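Sortase (Actinomyces oris, PDB 5UTT) probably acts as a cysteine transpeptidase of the class E sortase family, joining surface proteins to the Gram-positive cell wall, this chain being its sortase domain. Local coordinates at residues A[17-29]-A[63-76]. Sequence-based numbering, arbitrary orientation.
Sequences PPVMEQVGYGETI and HYTNTQQLGEVGNF
In the sortase beta-barrel, the extended arm leading into strand 28-33 runs across the loop before strand 74-79, and its M20 meets a type II turn, Q69 to E72. M20 N donates to L70 O at 2.9 Å in a straight bond (180°), the one direct hydrogen bond between the segments. Beside it, M20 CG lies 3.7 Å from L70 CB; the two side chains run the same way, and the flexible methionine bends at chi2 and chi3 and also touches Y110 and T105. G71, with its positive phi (90°), suits the third position of the turn, and its bare CA lets P18 and V19 come close. A water bridges P17 O and G71 O, whose second partner is R142. V19 sets CG1 anti to its backbone N (chi1 179°), placing that methyl 3.9 Å from E72 CB. E72 OE1 in turn accepts from Q69 N at 2.9 Å, its carboxylate bracing the turn from its last residue to its first. The bent chain of Q69 lays its amide against Q22, with Q69 NE2 3.7 Å from Q22 CB and the two chains crossing at a slant. At the strand end of the arm, the buried I29 brings CD1 to 3.8 Å from H63 CB and to the edge of the F76 ring. A second water donates to Q69 OE1 and accepts from V23 N.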
loop_
_atom_site.group_PDB
_atom_site.type_symbol
_atom_site.label_atom_id
_atom_site.label_comp_id
_atom_site.label_asym_id
_atom_site.label_seq_id
_atom_site.Cartn_x
_atom_site.Cartn_y
_atom_site.Cartn_z
ATOM N N PRO A 17 9.719 11.011 -7.995
ATOM C CA PRO A 17 9.142 11.580 -6.779
ATOM C C PRO A 17 10.135 11.727 -5.635
ATOM O O PRO A 17 11.173 11.074 -5.632
ATOM C CB PRO A 17 8.091 10.556 -6.396
ATOM C CG PRO A 17 8.650 9.259 -6.842
ATOM C CD PRO A 17 9.391 9.593 -8.156
ATOM N N PRO A 18 9.779 12.535 -4.613
ATOM C CA PRO A 18 10.628 12.595 -3.439
ATOM C C PRO A 18 10.636 11.249 -2.715
ATOM O O PRO A 18 9.609 10.561 -2.679
ATOM C CB PRO A 18 9.989 13.692 -2.578
ATOM C CG PRO A 18 9.006 14.377 -3.441
ATOM C CD PRO A 18 8.604 13.411 -4.506
ATOM N N VAL A 19 11.784 10.873 -2.152
ATOM C CA VAL A 19 11.906 9.611 -1.455
ATOM C C VAL A 19 11.687 9.873 0.021
ATOM O O VAL A 19 12.223 10.828 0.567
ATOM C CB VAL A 19 13.266 8.944 -1.683
ATOM C CG1 VAL A 19 13.357 7.638 -0.901
ATOM C CG2 VAL A 19 13.466 8.654 -3.173
ATOM N N MET A 20 10.874 9.050 0.658
ATOM C CA MET A 20 10.713 9.175 2.111
ATOM C C MET A 20 11.947 8.616 2.824
ATOM O O MET A 20 12.477 7.579 2.443
ATOM C CB MET A 20 9.466 8.429 2.573
ATOM C CG MET A 20 8.153 8.955 2.032
ATOM S SD MET A 20 7.770 10.627 2.531
ATOM C CE MET A 20 7.155 10.354 4.192
ATOM N N GLU A 21 12.366 9.291 3.891
ATOM C CA GLU A 21 13.432 8.802 4.769
ATOM C C GLU A 21 12.866 7.707 5.667
ATOM O O GLU A 21 11.729 7.805 6.091
ATOM C CB GLU A 21 13.946 9.942 5.652
ATOM C CG GLU A 21 14.584 11.068 4.841
ATOM C CD GLU A 21 15.293 12.112 5.680
ATOM O OE1 GLU A 21 15.003 12.229 6.906
ATOM O OE2 GLU A 21 16.151 12.824 5.093
ATOM N N GLN A 22 13.653 6.671 5.926
ATOM C CA GLN A 22 13.265 5.617 6.867
ATOM C C GLN A 22 12.999 6.191 8.248
ATOM O O GLN A 22 13.728 7.056 8.728
ATOM C CB GLN A 22 14.359 4.549 6.937
ATOM C CG GLN A 22 14.104 3.385 7.886
ATOM C CD GLN A 22 15.093 2.261 7.646
ATOM O OE1 GLN A 22 16.122 2.469 7.004
ATOM N NE2 GLN A 22 14.762 1.055 8.092
ATOM N N VAL A 23 11.956 5.696 8.887
ATOM C CA VAL A 23 11.573 6.130 10.241
ATOM C C VAL A 23 11.668 4.932 11.194
ATOM O O VAL A 23 11.781 3.769 10.755
ATOM C CB VAL A 23 10.132 6.734 10.288
ATOM C CG1 VAL A 23 10.021 7.970 9.424
ATOM C CG2 VAL A 23 9.061 5.696 9.915
ATOM N N GLY A 24 11.593 5.215 12.501
ATOM C CA GLY A 24 11.636 4.152 13.508
ATOM C C GLY A 24 10.366 3.308 13.600
ATOM O O GLY A 24 9.266 3.729 13.191
ATOM N N TYR A 25 10.510 2.120 14.179
ATOM C CA TYR A 25 9.391 1.181 14.296
ATOM C C TYR A 25 8.184 1.827 14.966
ATOM O O TYR A 25 8.309 2.494 15.996
ATOM C CB TYR A 25 9.815 -0.070 15.067
ATOM C CG TYR A 25 8.771 -1.160 15.073
ATOM C CD1 TYR A 25 7.725 -1.153 15.987
ATOM C CD2 TYR A 25 8.821 -2.184 14.170
ATOM C CE1 TYR A 25 6.767 -2.150 16.006
ATOM C CE2 TYR A 25 7.873 -3.175 14.157
ATOM C CZ TYR A 25 6.839 -3.154 15.081
ATOM O OH TYR A 25 5.923 -4.144 15.065
ATOM N N GLY A 26 7.030 1.675 14.343
ATOM C CA GLY A 26 5.785 2.193 14.850
ATOM C C GLY A 26 5.508 3.660 14.567
ATOM O O GLY A 26 4.438 4.122 14.901
ATOM N N GLU A 27 6.423 4.367 13.900
ATOM C CA GLU A 27 6.210 5.773 13.556
ATOM C C GLU A 27 5.411 5.826 12.253
ATOM O O GLU A 27 5.477 4.904 11.433
ATOM C CB GLU A 27 7.531 6.490 13.382
ATOM C CG GLU A 27 8.392 6.345 14.628
ATOM C CD GLU A 27 9.691 7.116 14.583
ATOM O OE1 GLU A 27 10.314 7.264 13.501
ATOM O OE2 GLU A 27 10.098 7.586 15.667
ATOM N N THR A 28 4.645 6.895 12.077
ATOM C CA THR A 28 3.713 6.982 10.931
ATOM C C THR A 28 4.455 7.514 9.699
ATOM O O THR A 28 5.264 8.460 9.804
ATOM C CB THR A 28 2.506 7.845 11.265
ATOM O OG1 THR A 28 1.842 7.286 12.427
ATOM C CG2 THR A 28 1.504 7.924 10.118
ATOM N N ILE A 29 4.178 6.883 8.579
ATOM C CA ILE A 29 4.782 7.249 7.262
ATOM C C ILE A 29 3.778 8.089 6.471
ATOM O O ILE A 29 4.149 9.011 5.714
ATOM C CB ILE A 29 5.114 5.983 6.462
ATOM C CG1 ILE A 29 6.039 5.052 7.253
ATOM C CG2 ILE A 29 5.726 6.376 5.104
ATOM C CD1 ILE A 29 6.418 3.763 6.546
ATOM N N HIS A 63 4.569 -1.196 7.217
ATOM C CA HIS A 63 5.619 -1.354 6.226
ATOM C C HIS A 63 6.591 -2.457 6.629
ATOM O O HIS A 63 7.188 -2.416 7.694
ATOM C CB HIS A 63 6.369 -0.052 6.066
ATOM C CG HIS A 63 7.507 -0.095 5.077
ATOM N ND1 HIS A 63 8.745 0.403 5.402
ATOM C CD2 HIS A 63 7.598 -0.527 3.797
ATOM C CE1 HIS A 63 9.560 0.270 4.369
ATOM N NE2 HIS A 63 8.880 -0.271 3.376
ATOM N N TYR A 64 6.764 -3.430 5.728
ATOM C CA TYR A 64 7.817 -4.434 5.869
ATOM C C TYR A 64 9.178 -3.733 5.949
ATOM O O TYR A 64 9.584 -3.002 5.024
ATOM C CB TYR A 64 7.768 -5.438 4.709
ATOM C CG TYR A 64 6.575 -6.406 4.685
ATOM C CD1 TYR A 64 5.349 -6.041 4.126
ATOM C CD2 TYR A 64 6.703 -7.678 5.199
ATOM C CE1 TYR A 64 4.284 -6.939 4.087
ATOM C CE2 TYR A 64 5.650 -8.584 5.184
ATOM C CZ TYR A 64 4.450 -8.205 4.639
ATOM O OH TYR A 64 3.381 -9.083 4.591
ATOM N N THR A 65 9.898 -3.933 7.027
ATOM C CA THR A 65 10.999 -3.039 7.346
ATOM C C THR A 65 12.182 -3.252 6.427
ATOM O O THR A 65 12.982 -2.355 6.267
ATOM C CB THR A 65 11.379 -3.148 8.831
ATOM O OG1 THR A 65 11.777 -4.494 9.092
ATOM C CG2 THR A 65 10.166 -2.743 9.717
ATOM N N ASN A 66 12.268 -4.417 5.783
ATOM C CA ASN A 66 13.403 -4.701 4.888
ATOM C C ASN A 66 13.093 -4.461 3.420
ATOM O O ASN A 66 13.923 -4.762 2.535
ATOM C CB ASN A 66 13.955 -6.123 5.148
ATOM C CG ASN A 66 14.694 -6.226 6.492
ATOM O OD1 ASN A 66 15.200 -5.237 7.023
ATOM N ND2 ASN A 66 14.744 -7.430 7.052
ATOM N N THR A 67 11.917 -3.915 3.155
ATOM C CA THR A 67 11.565 -3.450 1.821
ATOM C C THR A 67 11.891 -1.969 1.665
ATOM O O THR A 67 12.361 -1.311 2.594
ATOM C CB THR A 67 10.087 -3.752 1.463
ATOM O OG1 THR A 67 9.190 -2.934 2.224
ATOM C CG2 THR A 67 9.793 -5.237 1.606
ATOM N N GLN A 68 11.742 -1.456 0.441
ATOM C CA GLN A 68 12.184 -0.110 0.130
ATOM C C GLN A 68 11.256 0.962 0.699
ATOM O O GLN A 68 10.108 0.683 1.132
ATOM C CB GLN A 68 12.394 0.070 -1.383
ATOM C CG GLN A 68 13.632 -0.621 -1.876
ATOM C CD GLN A 68 13.566 -2.109 -1.745
ATOM O OE1 GLN A 68 12.719 -2.765 -2.358
ATOM N NE2 GLN A 68 14.472 -2.668 -0.973
ATOM N N GLN A 69 11.771 2.184 0.776
ATOM C CA GLN A 69 10.997 3.294 1.282
ATOM C C GLN A 69 10.033 3.803 0.205
ATOM O O GLN A 69 10.201 3.551 -1.002
ATOM C CB GLN A 69 11.895 4.420 1.798
ATOM C CG GLN A 69 12.964 4.004 2.794
ATOM C CD GLN A 69 12.423 3.191 3.972
ATOM O OE1 GLN A 69 11.323 3.457 4.500
ATOM N NE2 GLN A 69 13.191 2.178 4.393
ATOM N N LEU A 70 9.008 4.517 0.658
ATOM C CA LEU A 70 8.020 5.088 -0.237
ATOM C C LEU A 70 8.669 6.090 -1.203
ATOM O O LEU A 70 9.417 7.004 -0.804
ATOM C CB LEU A 70 6.911 5.745 0.573
ATOM C CG LEU A 70 5.781 6.399 -0.202
ATOM C CD1 LEU A 70 5.088 5.435 -1.142
ATOM C CD2 LEU A 70 4.809 7.007 0.803
ATOM N N GLY A 71 8.419 5.863 -2.481
ATOM C CA GLY A 71 9.062 6.638 -3.539
ATOM C C GLY A 71 10.372 6.099 -4.053
ATOM O O GLY A 71 10.825 6.541 -5.122
ATOM N N GLU A 72 11.031 5.222 -3.287
ATOM C CA GLU A 72 12.326 4.670 -3.676
ATOM C C GLU A 72 12.190 3.605 -4.767
ATOM O O GLU A 72 11.226 2.806 -4.815
ATOM C CB GLU A 72 13.032 4.089 -2.442
ATOM C CG GLU A 72 14.417 3.533 -2.663
ATOM C CD GLU A 72 15.093 3.103 -1.374
ATOM O OE1 GLU A 72 14.386 2.755 -0.393
ATOM O OE2 GLU A 72 16.357 3.066 -1.355
ATOM N N VAL A 73 13.154 3.602 -5.687
ATOM C CA VAL A 73 13.183 2.543 -6.632
ATOM C C VAL A 73 13.223 1.149 -5.945
ATOM O O VAL A 73 14.138 0.805 -5.158
ATOM C CB VAL A 73 14.360 2.700 -7.637
ATOM C CG1 VAL A 73 14.517 1.430 -8.430
ATOM C CG2 VAL A 73 14.132 3.899 -8.550
ATOM N N GLY A 74 12.241 0.329 -6.287
ATOM C CA GLY A 74 12.053 -1.005 -5.652
ATOM C C GLY A 74 10.620 -1.224 -5.260
ATOM O O GLY A 74 9.710 -0.892 -6.025
ATOM N N ASN A 75 10.392 -1.741 -4.047
ATOM C CA ASN A 75 9.036 -2.155 -3.683
ATOM C C ASN A 75 8.715 -1.782 -2.266
ATOM O O ASN A 75 9.386 -2.256 -1.381
ATOM C CB ASN A 75 8.950 -3.671 -3.844
ATOM C CG ASN A 75 7.520 -4.204 -3.760
ATOM O OD1 ASN A 75 6.551 -3.441 -3.646
ATOM N ND2 ASN A 75 7.382 -5.509 -3.849
ATOM N N PHE A 76 7.766 -0.868 -2.096
ATOM C CA PHE A 76 7.303 -0.409 -0.761
ATOM C C PHE A 76 6.148 -1.334 -0.384
ATOM O O PHE A 76 5.030 -1.183 -0.889
ATOM C CB PHE A 76 6.877 1.046 -0.834
ATOM C CG PHE A 76 6.281 1.582 0.460
ATOM C CD1 PHE A 76 7.112 1.957 1.492
ATOM C CD2 PHE A 76 4.913 1.787 0.580
ATOM C CE1 PHE A 76 6.585 2.463 2.686
ATOM C CE2 PHE A 76 4.369 2.300 1.775
ATOM C CZ PHE A 76 5.204 2.631 2.808
HETATM O O HOH W 1 11.964 8.738 -6.517
HETATM O O HOH W 2 10.197 3.853 6.914
#